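Local coordinates for protein staphylococcal enterotoxin-like toxin (Staphylococcus aureus, PDB 4DXF) that probably binds carbohydrate, as a staphylococcal superantigen-like protein with an OB-fold and a beta-grasp domain, at residues W41-F46 with Y87-Y92; N75-F79 with G95-N101; V159-K163 with E200-K204; I164-N170 with N195-V201. All blocks are in the same frame, centred on the assembly; numbering follows the deposited sequence.

Overall arrangement
The four contacts fall into two pairs, one in each domain of the superantigen fold. Contacts 1 and 2 belong to the N-terminal OB-fold domain, with centres about 19 Å apart. Their segments alternate along the chain. Contact 2 pairs strands 76-80 and 92-99 of a hairpin, and contact 1 sets the loop of that hairpin against the loop before strand 46-49. Contacts 3 and 4 follow later, in the beta-grasp domain. They are successive parts of the pairing between strands 162-168 and 196-203, share E200 and V201, and have centres about 15 Å apart. Contacts 2 and 4 come no closer than about 11 Å between nearest atoms, and each pair lies within its own domain.

Contact 1 (W41-F46 with Y87-Y92); sequences WTTIRF and YNLEKY
This is a loop-to-loop aromatic cluster on the OB-fold domain. It joins the 41-46 loop before strand 46-49 to the 87-92 loop before strand 92-99. The backbones stay well apart: T42 and Y87 have CA atoms 8.3 Å apart, F46 and Y92 9.2 Å. Side chains fill the gap. F46 and Y87, both m at chi1, form a T-shaped pair. The edge of F46 meets the face of Y87, with centroids 5.4 Å apart and planes at 84°. L89 (m, t) lays CD1 over one face of the F46 ring, 4.0 Å from its centroid, as a CH-pi contact. Y92, t at chi1, brings CE2 to 3.7 Å from F46 CE1. At the outer end W41, p at chi1, reaches L89 CD2 with CH2 at 4.1 Å. T42 CG2 lies 3.7 Å from Y87 CE1, and I44 CG1 3.5 Å from Y87 OH. I44 and F46 also touch A59 of strand 56-59. The two loops are thus held together by apolar and aromatic packing, without hydrogen bonds between them.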
loop_
_atom_site.group_PDB
_atom_site.type_symbol
_atom_site.label_atom_id
_atom_site.label_comp_id
_atom_site.label_asym_id
_atom_site.label_seq_id
_atom_site.Cartn_x
_atom_site.Cartn_y
_atom_site.Cartn_z
ATOM N N TRP A 41 6.713 5.136 23.893
ATOM C CA TRP A 41 5.735 5.529 24.906
ATOM C C TRP A 41 4.469 4.656 24.908
ATOM O O TRP A 41 3.539 4.927 25.670
ATOM C CB TRP A 41 5.350 7.014 24.784
ATOM C CG TRP A 41 4.842 7.373 23.415
ATOM C CD1 TRP A 41 5.596 7.772 22.340
ATOM C CD2 TRP A 41 3.468 7.372 22.965
ATOM N NE1 TRP A 41 4.777 8.018 21.247
ATOM C CE2 TRP A 41 3.472 7.780 21.601
ATOM C CE3 TRP A 41 2.235 7.080 23.581
ATOM C CZ2 TRP A 41 2.290 7.885 20.843
ATOM C CZ3 TRP A 41 1.065 7.168 22.825
ATOM C CH2 TRP A 41 1.101 7.575 21.473
ATOM N N THR A 42 4.424 3.644 24.040
ATOM C CA THR A 42 3.318 2.677 24.064
ATOM C C THR A 42 3.742 1.336 23.556
ATOM O O THR A 42 4.915 0.978 23.562
ATOM C CB THR A 42 2.012 3.156 23.342
ATOM O OG1 THR A 42 1.454 4.254 24.051
ATOM C CG2 THR A 42 0.944 2.082 23.343
ATOM N N THR A 43 2.756 0.570 23.131
ATOM C CA THR A 43 3.004 -0.785 22.730
ATOM C C THR A 43 3.698 -0.810 21.382
ATOM O O THR A 43 4.114 -1.864 20.910
ATOM C CB THR A 43 1.692 -1.607 22.758
ATOM O OG1 THR A 43 0.647 -0.845 22.135
ATOM C CG2 THR A 43 1.307 -1.892 24.245
ATOM N N ILE A 44 3.826 0.364 20.749
ATOM C CA ILE A 44 4.679 0.460 19.539
ATOM C C ILE A 44 5.284 1.823 19.401
ATOM O O ILE A 44 4.878 2.777 20.048
ATOM C CB ILE A 44 3.976 0.088 18.192
ATOM C CG1 ILE A 44 2.804 1.021 17.917
ATOM C CG2 ILE A 44 3.660 -1.466 18.142
ATOM C CD1 ILE A 44 2.262 0.844 16.519
ATOM N N ARG A 45 6.217 1.882 18.477
ATOM C CA ARG A 45 6.973 3.074 18.188
ATOM C C ARG A 45 6.481 3.696 16.874
ATOM O O ARG A 45 5.832 3.011 16.044
ATOM C CB ARG A 45 8.429 2.652 18.061
ATOM C CG ARG A 45 8.983 2.232 19.474
ATOM C CD ARG A 45 10.272 1.561 19.313
ATOM N NE ARG A 45 11.336 2.404 18.743
ATOM C CZ ARG A 45 11.967 2.164 17.581
ATOM N NH1 ARG A 45 11.632 1.132 16.782
ATOM N NH2 ARG A 45 12.938 2.988 17.186
ATOM N N PHE A 46 6.800 4.983 16.731
ATOM C CA PHE A 46 6.317 5.825 15.632
ATOM C C PHE A 46 7.494 6.559 15.027
ATOM O O PHE A 46 8.456 6.886 15.709
ATOM C CB PHE A 46 5.275 6.822 16.060
ATOM C CG PHE A 46 4.001 6.169 16.612
ATOM C CD1 PHE A 46 3.042 5.661 15.752
ATOM C CD2 PHE A 46 3.814 6.050 17.983
ATOM C CE1 PHE A 46 1.869 5.018 16.229
ATOM C CE2 PHE A 46 2.651 5.405 18.488
ATOM C CZ PHE A 46 1.687 4.912 17.603
ATOM N N TYR A 87 -4.709 4.894 19.706
ATOM C CA TYR A 87 -3.609 5.549 20.398
ATOM C C TYR A 87 -3.941 6.992 20.664
ATOM O O TYR A 87 -3.075 7.755 21.110
ATOM C CB TYR A 87 -2.291 5.446 19.598
ATOM C CG TYR A 87 -1.828 4.051 19.309
ATOM C CD1 TYR A 87 -1.124 3.319 20.258
ATOM C CD2 TYR A 87 -2.093 3.440 18.069
ATOM C CE1 TYR A 87 -0.692 2.011 20.005
ATOM C CE2 TYR A 87 -1.640 2.133 17.807
ATOM C CZ TYR A 87 -0.959 1.428 18.797
ATOM O OH TYR A 87 -0.514 0.129 18.538
ATOM N N ASN A 88 -5.186 7.362 20.385
ATOM C CA ASN A 88 -5.646 8.745 20.430
ATOM C C ASN A 88 -4.745 9.718 19.614
ATOM O O ASN A 88 -4.440 10.822 20.047
ATOM C CB ASN A 88 -5.896 9.223 21.883
ATOM C CG ASN A 88 -6.842 10.441 21.962
ATOM O OD1 ASN A 88 -7.886 10.492 21.294
ATOM N ND2 ASN A 88 -6.471 11.427 22.790
ATOM N N LEU A 89 -4.361 9.316 18.402
ATOM C CA LEU A 89 -3.501 10.186 17.561
ATOM C C LEU A 89 -4.271 10.795 16.416
ATOM O O LEU A 89 -5.058 10.110 15.775
ATOM C CB LEU A 89 -2.349 9.371 17.032
ATOM C CG LEU A 89 -1.386 8.872 18.089
ATOM C CD1 LEU A 89 -0.366 7.967 17.422
ATOM C CD2 LEU A 89 -0.701 10.083 18.846
ATOM N N GLU A 90 -4.081 12.086 16.166
ATOM C CA GLU A 90 -4.884 12.780 15.182
ATOM C C GLU A 90 -4.547 12.344 13.715
ATOM O O GLU A 90 -5.427 12.257 12.826
ATOM C CB GLU A 90 -4.649 14.269 15.381
ATOM C CG GLU A 90 -5.452 15.233 14.518
ATOM C CD GLU A 90 -5.031 16.710 14.717
ATOM O OE1 GLU A 90 -4.108 16.990 15.561
ATOM O OE2 GLU A 90 -5.618 17.581 14.012
ATOM N N LYS A 91 -3.256 12.143 13.494
ATOM C CA LYS A 91 -2.671 11.842 12.163
ATOM C C LYS A 91 -1.797 10.639 12.299
ATOM O O LYS A 91 -0.669 10.666 12.796
ATOM C CB LYS A 91 -1.875 13.058 11.644
ATOM C CG LYS A 91 -2.668 14.284 11.595
ATOM C CD LYS A 91 -3.619 14.335 10.381
ATOM C CE LYS A 91 -4.294 15.666 10.267
ATOM N NZ LYS A 91 -5.205 15.681 9.101
ATOM N N TYR A 92 -2.347 9.522 11.857
ATOM C CA TYR A 92 -1.795 8.270 12.085
ATOM C C TYR A 92 -1.988 7.487 10.801
ATOM O O TYR A 92 -3.072 7.573 10.174
ATOM C CB TYR A 92 -2.615 7.622 13.239
ATOM C CG TYR A 92 -2.415 6.188 13.418
ATOM C CD1 TYR A 92 -3.220 5.260 12.711
ATOM C CD2 TYR A 92 -1.502 5.687 14.344
ATOM C CE1 TYR A 92 -3.063 3.873 12.872
ATOM C CE2 TYR A 92 -1.313 4.300 14.469
ATOM C CZ TYR A 92 -2.137 3.414 13.744
ATOM O OH TYR A 92 -1.989 2.066 13.937
#

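Contact 2 (N75-F79 with G95-N101); sequences NVDVF and GGITKSN
Two antiparallel strands of a beta hairpin in the OB-fold domain meet here. Strands 76-79 and 97-99 run at 145°, with axes 4.7 Å apart at closest. D77 and T98 are the hydrogen-bonded pair: D77 N to T98 O and T98 N to D77 O, both 2.9 Å. V76-K99 and V78-I97 are non-hydrogen-bonded pairs. S100 N gives to N75 O at 3.0 Å, and F79 N to G96 O at 2.9 Å. N75 and V76 both face E33, a G1 bulge. G96 has phi/psi 80/16, and a CB there would clash with F79 O. V76 CG1 packs on I97 CG2 at 3.8 Å. The buried carboxylate of D77 (chi1 m) is well satisfied. OD1 accepts from S100 OG at 2.7 Å and from N32 N. OD2 pairs with K133, which also bonds T98 OG1. A water bridges D77 OD2 (2.6 Å) to N101 N (2.9 Å). A second water donates to F79 O at 2.7 Å and to G95 O at 2.6 Å.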
loop_
_atom_site.group_PDB
_atom_site.type_symbol
_atom_site.label_atom_id
_atom_site.label_comp_id
_atom_site.label_asym_id
_atom_site.label_seq_id
_atom_site.Cartn_x
_atom_site.Cartn_y
_atom_site.Cartn_z
ATOM N N ASN A 75 16.099 11.172 4.062
ATOM C CA ASN A 75 15.835 10.463 2.803
ATOM C C ASN A 75 14.780 9.368 2.959
ATOM O O ASN A 75 14.989 8.244 2.510
ATOM C CB ASN A 75 17.014 9.747 2.209
ATOM C CG ASN A 75 18.122 10.704 1.772
ATOM O OD1 ASN A 75 19.283 10.519 2.155
ATOM N ND2 ASN A 75 17.770 11.704 0.990
ATOM N N VAL A 76 13.751 9.775 3.641
ATOM C CA VAL A 76 12.509 8.988 3.856
ATOM C C VAL A 76 11.383 9.495 2.927
ATOM O O VAL A 76 11.118 10.709 2.829
ATOM C CB VAL A 76 12.181 9.114 5.364
ATOM C CG1 VAL A 76 10.758 8.625 5.699
ATOM C CG2 VAL A 76 13.274 8.288 6.052
ATOM N N ASP A 77 10.655 8.507 2.341
ATOM C CA ASP A 77 9.444 8.755 1.571
ATOM C C ASP A 77 8.365 7.951 2.385
ATOM O O ASP A 77 8.713 6.899 2.895
ATOM C CB ASP A 77 9.543 8.101 0.205
ATOM C CG ASP A 77 10.356 8.903 -0.801
ATOM O OD1 ASP A 77 11.018 9.873 -0.336
ATOM O OD2 ASP A 77 10.306 8.542 -1.995
ATOM N N VAL A 78 7.174 8.493 2.498
ATOM C CA VAL A 78 6.055 7.761 3.176
ATOM C C VAL A 78 4.833 7.827 2.318
ATOM O O VAL A 78 4.436 8.908 1.798
ATOM C CB VAL A 78 5.785 8.360 4.559
ATOM C CG1 VAL A 78 4.798 7.433 5.348
ATOM C CG2 VAL A 78 7.071 8.461 5.413
ATOM N N PHE A 79 4.204 6.624 2.155
ATOM C CA PHE A 79 2.907 6.563 1.535
ATOM C C PHE A 79 1.952 6.469 2.767
ATOM O O PHE A 79 2.084 5.464 3.530
ATOM C CB PHE A 79 2.852 5.304 0.639
ATOM C CG PHE A 79 1.487 5.134 0.019
ATOM C CD1 PHE A 79 1.097 5.954 -1.024
ATOM C CD2 PHE A 79 0.599 4.212 0.531
ATOM C CE1 PHE A 79 -0.248 5.882 -1.586
ATOM C CE2 PHE A 79 -0.737 4.122 0.027
ATOM C CZ PHE A 79 -1.162 4.919 -1.053
ATOM N N GLY A 95 3.034 1.860 8.456
ATOM C CA GLY A 95 3.982 1.331 7.467
ATOM C C GLY A 95 4.182 2.345 6.322
ATOM O O GLY A 95 3.953 3.528 6.554
ATOM N N GLY A 96 4.554 1.833 5.130
ATOM C CA GLY A 96 4.618 2.658 3.916
ATOM C C GLY A 96 5.892 3.484 3.850
ATOM O O GLY A 96 5.959 4.435 3.062
ATOM N N ILE A 97 6.885 3.128 4.673
ATOM C CA ILE A 97 8.174 3.968 4.678
ATOM C C ILE A 97 9.141 3.372 3.780
ATOM O O ILE A 97 9.415 2.132 3.875
ATOM C CB ILE A 97 8.801 4.008 6.110
ATOM C CG1 ILE A 97 7.779 4.527 7.074
ATOM C CG2 ILE A 97 10.049 4.941 6.079
ATOM C CD1 ILE A 97 8.117 4.296 8.570
ATOM N N THR A 98 9.759 4.213 2.884
ATOM C CA THR A 98 10.693 3.695 1.931
ATOM C C THR A 98 11.906 4.724 1.835
ATOM O O THR A 98 11.776 5.785 2.335
ATOM C CB THR A 98 10.133 3.613 0.477
ATOM O OG1 THR A 98 9.572 4.822 0.069
ATOM C CG2 THR A 98 8.969 2.498 0.433
ATOM N N LYS A 99 12.962 4.289 1.214
ATOM C CA LYS A 99 14.114 5.139 0.885
ATOM C C LYS A 99 13.771 6.004 -0.325
ATOM O O LYS A 99 13.282 5.539 -1.317
ATOM C CB LYS A 99 15.340 4.300 0.542
ATOM C CG LYS A 99 16.613 5.185 0.425
ATOM C CD LYS A 99 17.901 4.352 0.677
ATOM C CE LYS A 99 18.508 3.769 -0.627
ATOM N NZ LYS A 99 19.430 4.732 -1.349
ATOM N N SER A 100 14.081 7.289 -0.233
ATOM C CA SER A 100 13.846 8.221 -1.345
ATOM C C SER A 100 14.680 7.818 -2.582
ATOM O O SER A 100 15.723 7.206 -2.476
ATOM C CB SER A 100 14.263 9.654 -0.888
ATOM O OG SER A 100 13.613 10.077 0.301
ATOM N N ASN A 101 14.199 8.167 -3.760
ATOM C CA ASN A 101 14.898 7.923 -5.010
ATOM C C ASN A 101 16.322 8.519 -4.948
ATOM O O ASN A 101 16.512 9.553 -4.327
ATOM C CB ASN A 101 14.156 8.666 -6.098
ATOM C CG ASN A 101 12.922 7.884 -6.582
ATOM O OD1 ASN A 101 12.606 6.843 -6.016
ATOM N ND2 ASN A 101 12.266 8.372 -7.593
HETATM O O HOH W 1 11.739 9.725 -3.856
HETATM O O HOH W 2 2.117 5.365 6.214
#

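Contact 3 (V159-K163 with E200-K204); sequences VGSGK and EVNIK
The C-terminal end of the chain pairs antiparallel with the start of strand 162-168, in the beta-grasp domain. The end-to-end directions of 159-163 and 200-204 are 146° apart. G162-I203 is a non-hydrogen-bonded pair, with CA atoms 4.5 Å apart. K163-N202 is hydrogen-bonded, K163 N to N202 O at 2.8 Å and N202 N to K163 O at 2.9 Å. Beyond them K204 N gives to S161 O at 2.8 Å, and S161 N to K204 O at 3.1 Å. G162 has phi/psi 123/-148, where a CB would clash with N202 O and I203 CA. V159 (m) points toward the other strand, and its CG2 meets CG2 of I203 (m, t) at 3.5 Å. I203 also packs on L155 and L178. K163 is p at chi1, then t, t and m. This brings NZ to 4.0 Å from N202 CB, while the side chain also touches T175 and E177 of strand 173-177. K204 is p, t, p, p. Its side chain folds back, so that NZ lies 4.0 Å from G162 CA. A water accepts from G160 N at 2.8 Å and donates to K204 O at 2.6 Å. The end of the chain is therefore satisfied both by main-chain hydrogen bonds to S161 and by a water.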
loop_
_atom_site.group_PDB
_atom_site.type_symbol
_atom_site.label_atom_id
_atom_site.label_comp_id
_atom_site.label_asym_id
_atom_site.label_seq_id
_atom_site.Cartn_x
_atom_site.Cartn_y
_atom_site.Cartn_z
ATOM N N VAL A 159 -18.495 -8.717 -6.557
ATOM C CA VAL A 159 -17.567 -9.777 -6.110
ATOM C C VAL A 159 -16.380 -9.137 -5.345
ATOM O O VAL A 159 -16.016 -7.978 -5.623
ATOM C CB VAL A 159 -17.002 -10.677 -7.257
ATOM C CG1 VAL A 159 -18.048 -11.742 -7.760
ATOM C CG2 VAL A 159 -16.436 -9.853 -8.415
ATOM N N GLY A 160 -15.823 -9.877 -4.396
ATOM C CA GLY A 160 -14.796 -9.286 -3.476
ATOM C C GLY A 160 -13.753 -10.244 -2.939
ATOM O O GLY A 160 -13.319 -10.076 -1.817
ATOM N N SER A 161 -13.350 -11.226 -3.748
ATOM C CA SER A 161 -12.363 -12.210 -3.387
ATOM C C SER A 161 -11.396 -12.377 -4.556
ATOM O O SER A 161 -11.668 -11.848 -5.656
ATOM C CB SER A 161 -13.061 -13.545 -3.020
ATOM O OG SER A 161 -12.064 -14.518 -2.759
ATOM N N GLY A 162 -10.269 -13.054 -4.310
ATOM C CA GLY A 162 -9.268 -13.393 -5.332
ATOM C C GLY A 162 -7.941 -12.786 -4.859
ATOM O O GLY A 162 -7.695 -12.708 -3.654
ATOM N N LYS A 163 -7.133 -12.387 -5.804
ATOM C CA LYS A 163 -5.740 -11.959 -5.421
ATOM C C LYS A 163 -5.100 -11.024 -6.420
ATOM O O LYS A 163 -5.386 -11.056 -7.620
ATOM C CB LYS A 163 -4.860 -13.177 -5.213
ATOM C CG LYS A 163 -4.613 -13.971 -6.462
ATOM C CD LYS A 163 -3.947 -15.337 -6.127
ATOM C CE LYS A 163 -3.539 -16.097 -7.402
ATOM N NZ LYS A 163 -4.580 -16.167 -8.472
ATOM N N GLU A 200 -0.623 -9.487 -11.975
ATOM C CA GLU A 200 -1.751 -10.393 -12.337
ATOM C C GLU A 200 -2.865 -10.301 -11.290
ATOM O O GLU A 200 -2.625 -10.402 -10.081
ATOM C CB GLU A 200 -1.244 -11.827 -12.559
ATOM C CG GLU A 200 -0.505 -12.100 -13.938
ATOM C CD GLU A 200 0.430 -13.355 -13.918
ATOM O OE1 GLU A 200 0.490 -14.095 -12.885
ATOM O OE2 GLU A 200 1.117 -13.595 -14.947
ATOM N N VAL A 201 -4.108 -10.049 -11.718
ATOM C CA VAL A 201 -5.165 -9.802 -10.723
ATOM C C VAL A 201 -6.253 -10.833 -11.080
ATOM O O VAL A 201 -6.562 -10.965 -12.266
ATOM C CB VAL A 201 -5.753 -8.390 -10.848
ATOM C CG1 VAL A 201 -6.936 -8.180 -9.909
ATOM C CG2 VAL A 201 -4.679 -7.328 -10.448
ATOM N N ASN A 202 -6.761 -11.548 -10.077
ATOM C CA ASN A 202 -7.829 -12.499 -10.357
ATOM C C ASN A 202 -8.947 -12.244 -9.367
ATOM O O ASN A 202 -8.725 -12.173 -8.157
ATOM C CB ASN A 202 -7.293 -13.932 -10.364
ATOM C CG ASN A 202 -8.323 -14.904 -10.881
ATOM O OD1 ASN A 202 -8.794 -14.782 -12.009
ATOM N ND2 ASN A 202 -8.748 -15.790 -10.035
ATOM N N ILE A 203 -10.177 -12.021 -9.847
ATOM C CA ILE A 203 -11.204 -11.547 -8.895
ATOM C C ILE A 203 -12.359 -12.502 -9.059
ATOM O O ILE A 203 -12.688 -12.818 -10.199
ATOM C CB ILE A 203 -11.657 -10.132 -9.273
ATOM C CG1 ILE A 203 -10.563 -9.084 -8.976
ATOM C CG2 ILE A 203 -12.927 -9.656 -8.538
ATOM C CD1 ILE A 203 -10.996 -7.803 -9.666
ATOM N N LYS A 204 -12.959 -12.897 -7.934
ATOM C CA LYS A 204 -14.131 -13.800 -8.025
ATOM C C LYS A 204 -15.073 -13.688 -6.850
ATOM O O LYS A 204 -14.825 -12.907 -5.895
ATOM C CB LYS A 204 -13.702 -15.254 -8.302
ATOM C CG LYS A 204 -13.022 -15.996 -7.187
ATOM C CD LYS A 204 -12.557 -17.335 -7.731
ATOM C CE LYS A 204 -11.164 -17.229 -8.368
ATOM N NZ LYS A 204 -10.090 -16.704 -7.397
ATOM O OXT LYS A 204 -16.145 -14.349 -6.865
HETATM O O HOH W 3 -16.621 -12.505 -4.065
#

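Contact 4 (I164-N170 with N195-V201); sequences IVIKMKN and NIDNIEV
Isoleucines and valine form the apolar centre. I164 CG1 meets V201 CG2 at 3.9 Å and I164 CG2 meets I199 CG2 at 4.0 Å. I166, m at chi1 and chi2, sets CD1 4.0 Å from I199 CG1 and CG2 3.8 Å from I196 CG2. M168 (m, m, m) brings SD to 3.9 Å from I196 CG1. Strands 164-168 and 196-201 are antiparallel at 151°, with axes 4.6 Å apart at closest. V165 and E200 exchange N to O bonds of 2.8 Å each way. K167 N gives to N198 O at 2.8 Å. K167 O accepts D197 N at 2.8 Å and, weakly, N198 N at 3.4 Å, a classic bulge. K169 N then bonds N195 O at 2.6 Å, and N170 N bonds N195 OD1 at 3.1 Å. On the polar edge, K167 NZ forms a salt bridge with E200 OE2 at 3.1 Å, and K169 NZ one with D197 OD1 at 3.0 Å. Helix 138-153 covers I164, I166 and V201, and strands 173-177 and 107-116 continue the beta-grasp sheet on either side.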
loop_
_atom_site.group_PDB
_atom_site.type_symbol
_atom_site.label_atom_id
_atom_site.label_comp_id
_atom_site.label_asym_id
_atom_site.label_seq_id
_atom_site.Cartn_x
_atom_site.Cartn_y
_atom_site.Cartn_z
ATOM N N ILE A 164 -4.193 -10.177 -5.881
ATOM C CA ILE A 164 -3.268 -9.491 -6.745
ATOM C C ILE A 164 -1.844 -10.127 -6.576
ATOM O O ILE A 164 -1.426 -10.439 -5.425
ATOM C CB ILE A 164 -3.174 -8.060 -6.289
ATOM C CG1 ILE A 164 -4.466 -7.255 -6.531
ATOM C CG2 ILE A 164 -1.928 -7.402 -6.969
ATOM C CD1 ILE A 164 -4.534 -6.175 -5.466
ATOM N N VAL A 165 -1.150 -10.364 -7.678
ATOM C CA VAL A 165 0.186 -10.919 -7.628
ATOM C C VAL A 165 1.141 -10.005 -8.400
ATOM O O VAL A 165 0.956 -9.717 -9.618
ATOM C CB VAL A 165 0.276 -12.409 -8.185
ATOM C CG1 VAL A 165 1.751 -13.035 -8.092
ATOM C CG2 VAL A 165 -0.825 -13.332 -7.566
ATOM N N ILE A 166 2.179 -9.593 -7.668
ATOM C CA ILE A 166 3.199 -8.708 -8.243
ATOM C C ILE A 166 4.342 -9.601 -8.651
ATOM O O ILE A 166 4.943 -10.271 -7.805
ATOM C CB ILE A 166 3.714 -7.685 -7.189
ATOM C CG1 ILE A 166 2.624 -6.933 -6.417
ATOM C CG2 ILE A 166 4.757 -6.660 -7.804
ATOM C CD1 ILE A 166 1.662 -6.032 -7.260
ATOM N N LYS A 167 4.642 -9.649 -9.942
ATOM C CA LYS A 167 5.661 -10.568 -10.425
ATOM C C LYS A 167 6.932 -9.793 -10.646
ATOM O O LYS A 167 6.917 -8.837 -11.386
ATOM C CB LYS A 167 5.243 -11.271 -11.735
ATOM C CG LYS A 167 4.010 -12.195 -11.433
ATOM C CD LYS A 167 3.481 -12.892 -12.677
ATOM C CE LYS A 167 3.797 -14.380 -12.656
ATOM N NZ LYS A 167 3.852 -14.873 -14.068
ATOM N N MET A 168 8.006 -10.244 -10.002
ATOM C CA MET A 168 9.310 -9.584 -10.070
ATOM C C MET A 168 10.183 -10.070 -11.240
ATOM O O MET A 168 10.150 -11.258 -11.594
ATOM C CB MET A 168 9.990 -9.821 -8.735
ATOM C CG MET A 168 9.130 -9.312 -7.531
ATOM S SD MET A 168 8.543 -7.600 -7.687
ATOM C CE MET A 168 10.068 -6.631 -7.312
ATOM N N LYS A 169 10.959 -9.157 -11.834
ATOM C CA LYS A 169 11.877 -9.467 -12.964
ATOM C C LYS A 169 12.887 -10.532 -12.548
ATOM O O LYS A 169 13.269 -11.421 -13.348
ATOM C CB LYS A 169 12.640 -8.217 -13.443
ATOM C CG LYS A 169 11.910 -7.399 -14.482
ATOM C CD LYS A 169 12.615 -6.090 -14.675
ATOM C CE LYS A 169 11.740 -5.142 -15.412
ATOM N NZ LYS A 169 11.117 -5.846 -16.576
ATOM N N ASN A 170 13.290 -10.449 -11.286
ATOM C CA ASN A 170 14.253 -11.375 -10.711
ATOM C C ASN A 170 13.651 -12.783 -10.541
ATOM O O ASN A 170 14.286 -13.678 -9.996
ATOM C CB ASN A 170 14.902 -10.791 -9.433
ATOM C CG ASN A 170 14.049 -10.968 -8.167
ATOM O OD1 ASN A 170 12.921 -11.459 -8.195
ATOM N ND2 ASN A 170 14.629 -10.581 -7.032
ATOM N N ASN A 195 12.269 -3.398 -10.451
ATOM C CA ASN A 195 12.278 -4.809 -10.702
ATOM C C ASN A 195 10.870 -5.434 -10.852
ATOM O O ASN A 195 10.761 -6.623 -11.134
ATOM C CB ASN A 195 13.032 -5.522 -9.562
ATOM C CG ASN A 195 13.571 -6.886 -9.976
ATOM O OD1 ASN A 195 13.059 -7.940 -9.544
ATOM N ND2 ASN A 195 14.593 -6.875 -10.875
ATOM N N ILE A 196 9.813 -4.644 -10.677
ATOM C CA ILE A 196 8.461 -5.176 -10.953
ATOM C C ILE A 196 8.347 -5.443 -12.464
ATOM O O ILE A 196 8.602 -4.563 -13.291
ATOM C CB ILE A 196 7.384 -4.201 -10.466
ATOM C CG1 ILE A 196 7.464 -4.069 -8.942
ATOM C CG2 ILE A 196 5.965 -4.670 -10.859
ATOM C CD1 ILE A 196 6.607 -2.885 -8.357
ATOM N N ASP A 197 7.931 -6.649 -12.809
ATOM C CA ASP A 197 7.770 -6.984 -14.188
ATOM C C ASP A 197 6.329 -6.761 -14.704
ATOM O O ASP A 197 6.096 -5.952 -15.625
ATOM C CB ASP A 197 8.203 -8.426 -14.389
ATOM C CG ASP A 197 8.334 -8.756 -15.837
ATOM O OD1 ASP A 197 8.945 -7.952 -16.600
ATOM O OD2 ASP A 197 7.778 -9.784 -16.210
ATOM N N ASN A 198 5.386 -7.474 -14.088
ATOM C CA ASN A 198 3.942 -7.409 -14.432
ATOM C C ASN A 198 3.113 -7.797 -13.197
ATOM O O ASN A 198 3.614 -8.364 -12.188
ATOM C CB ASN A 198 3.555 -8.245 -15.680
ATOM C CG ASN A 198 3.719 -9.735 -15.466
ATOM O OD1 ASN A 198 2.785 -10.451 -15.071
ATOM N ND2 ASN A 198 4.926 -10.208 -15.676
ATOM N N ILE A 199 1.820 -7.505 -13.306
ATOM C CA ILE A 199 0.940 -7.632 -12.173
ATOM C C ILE A 199 -0.240 -8.458 -12.715
ATOM O O ILE A 199 -0.731 -8.132 -13.802
ATOM C CB ILE A 199 0.495 -6.258 -11.703
ATOM C CG1 ILE A 199 1.701 -5.473 -11.199
ATOM C CG2 ILE A 199 -0.561 -6.390 -10.578
ATOM C CD1 ILE A 199 1.386 -4.107 -10.825
ATOM N N GLU A 200 -0.623 -9.487 -11.975
ATOM C CA GLU A 200 -1.751 -10.393 -12.337
ATOM C C GLU A 200 -2.865 -10.301 -11.290
ATOM O O GLU A 200 -2.625 -10.402 -10.081
ATOM C CB GLU A 200 -1.244 -11.827 -12.559
ATOM C CG GLU A 200 -0.505 -12.100 -13.938
ATOM C CD GLU A 200 0.430 -13.355 -13.918
ATOM O OE1 GLU A 200 0.490 -14.095 -12.885
ATOM O OE2 GLU A 200 1.117 -13.595 -14.947
ATOM N N VAL A 201 -4.108 -10.049 -11.718
ATOM C CA VAL A 201 -5.165 -9.802 -10.723
ATOM C C VAL A 201 -6.253 -10.833 -11.080
ATOM O O VAL A 201 -6.562 -10.965 -12.266
ATOM C CB VAL A 201 -5.753 -8.390 -10.848
ATOM C CG1 VAL A 201 -6.936 -8.180 -9.909
ATOM C CG2 VAL A 201 -4.679 -7.328 -10.448
#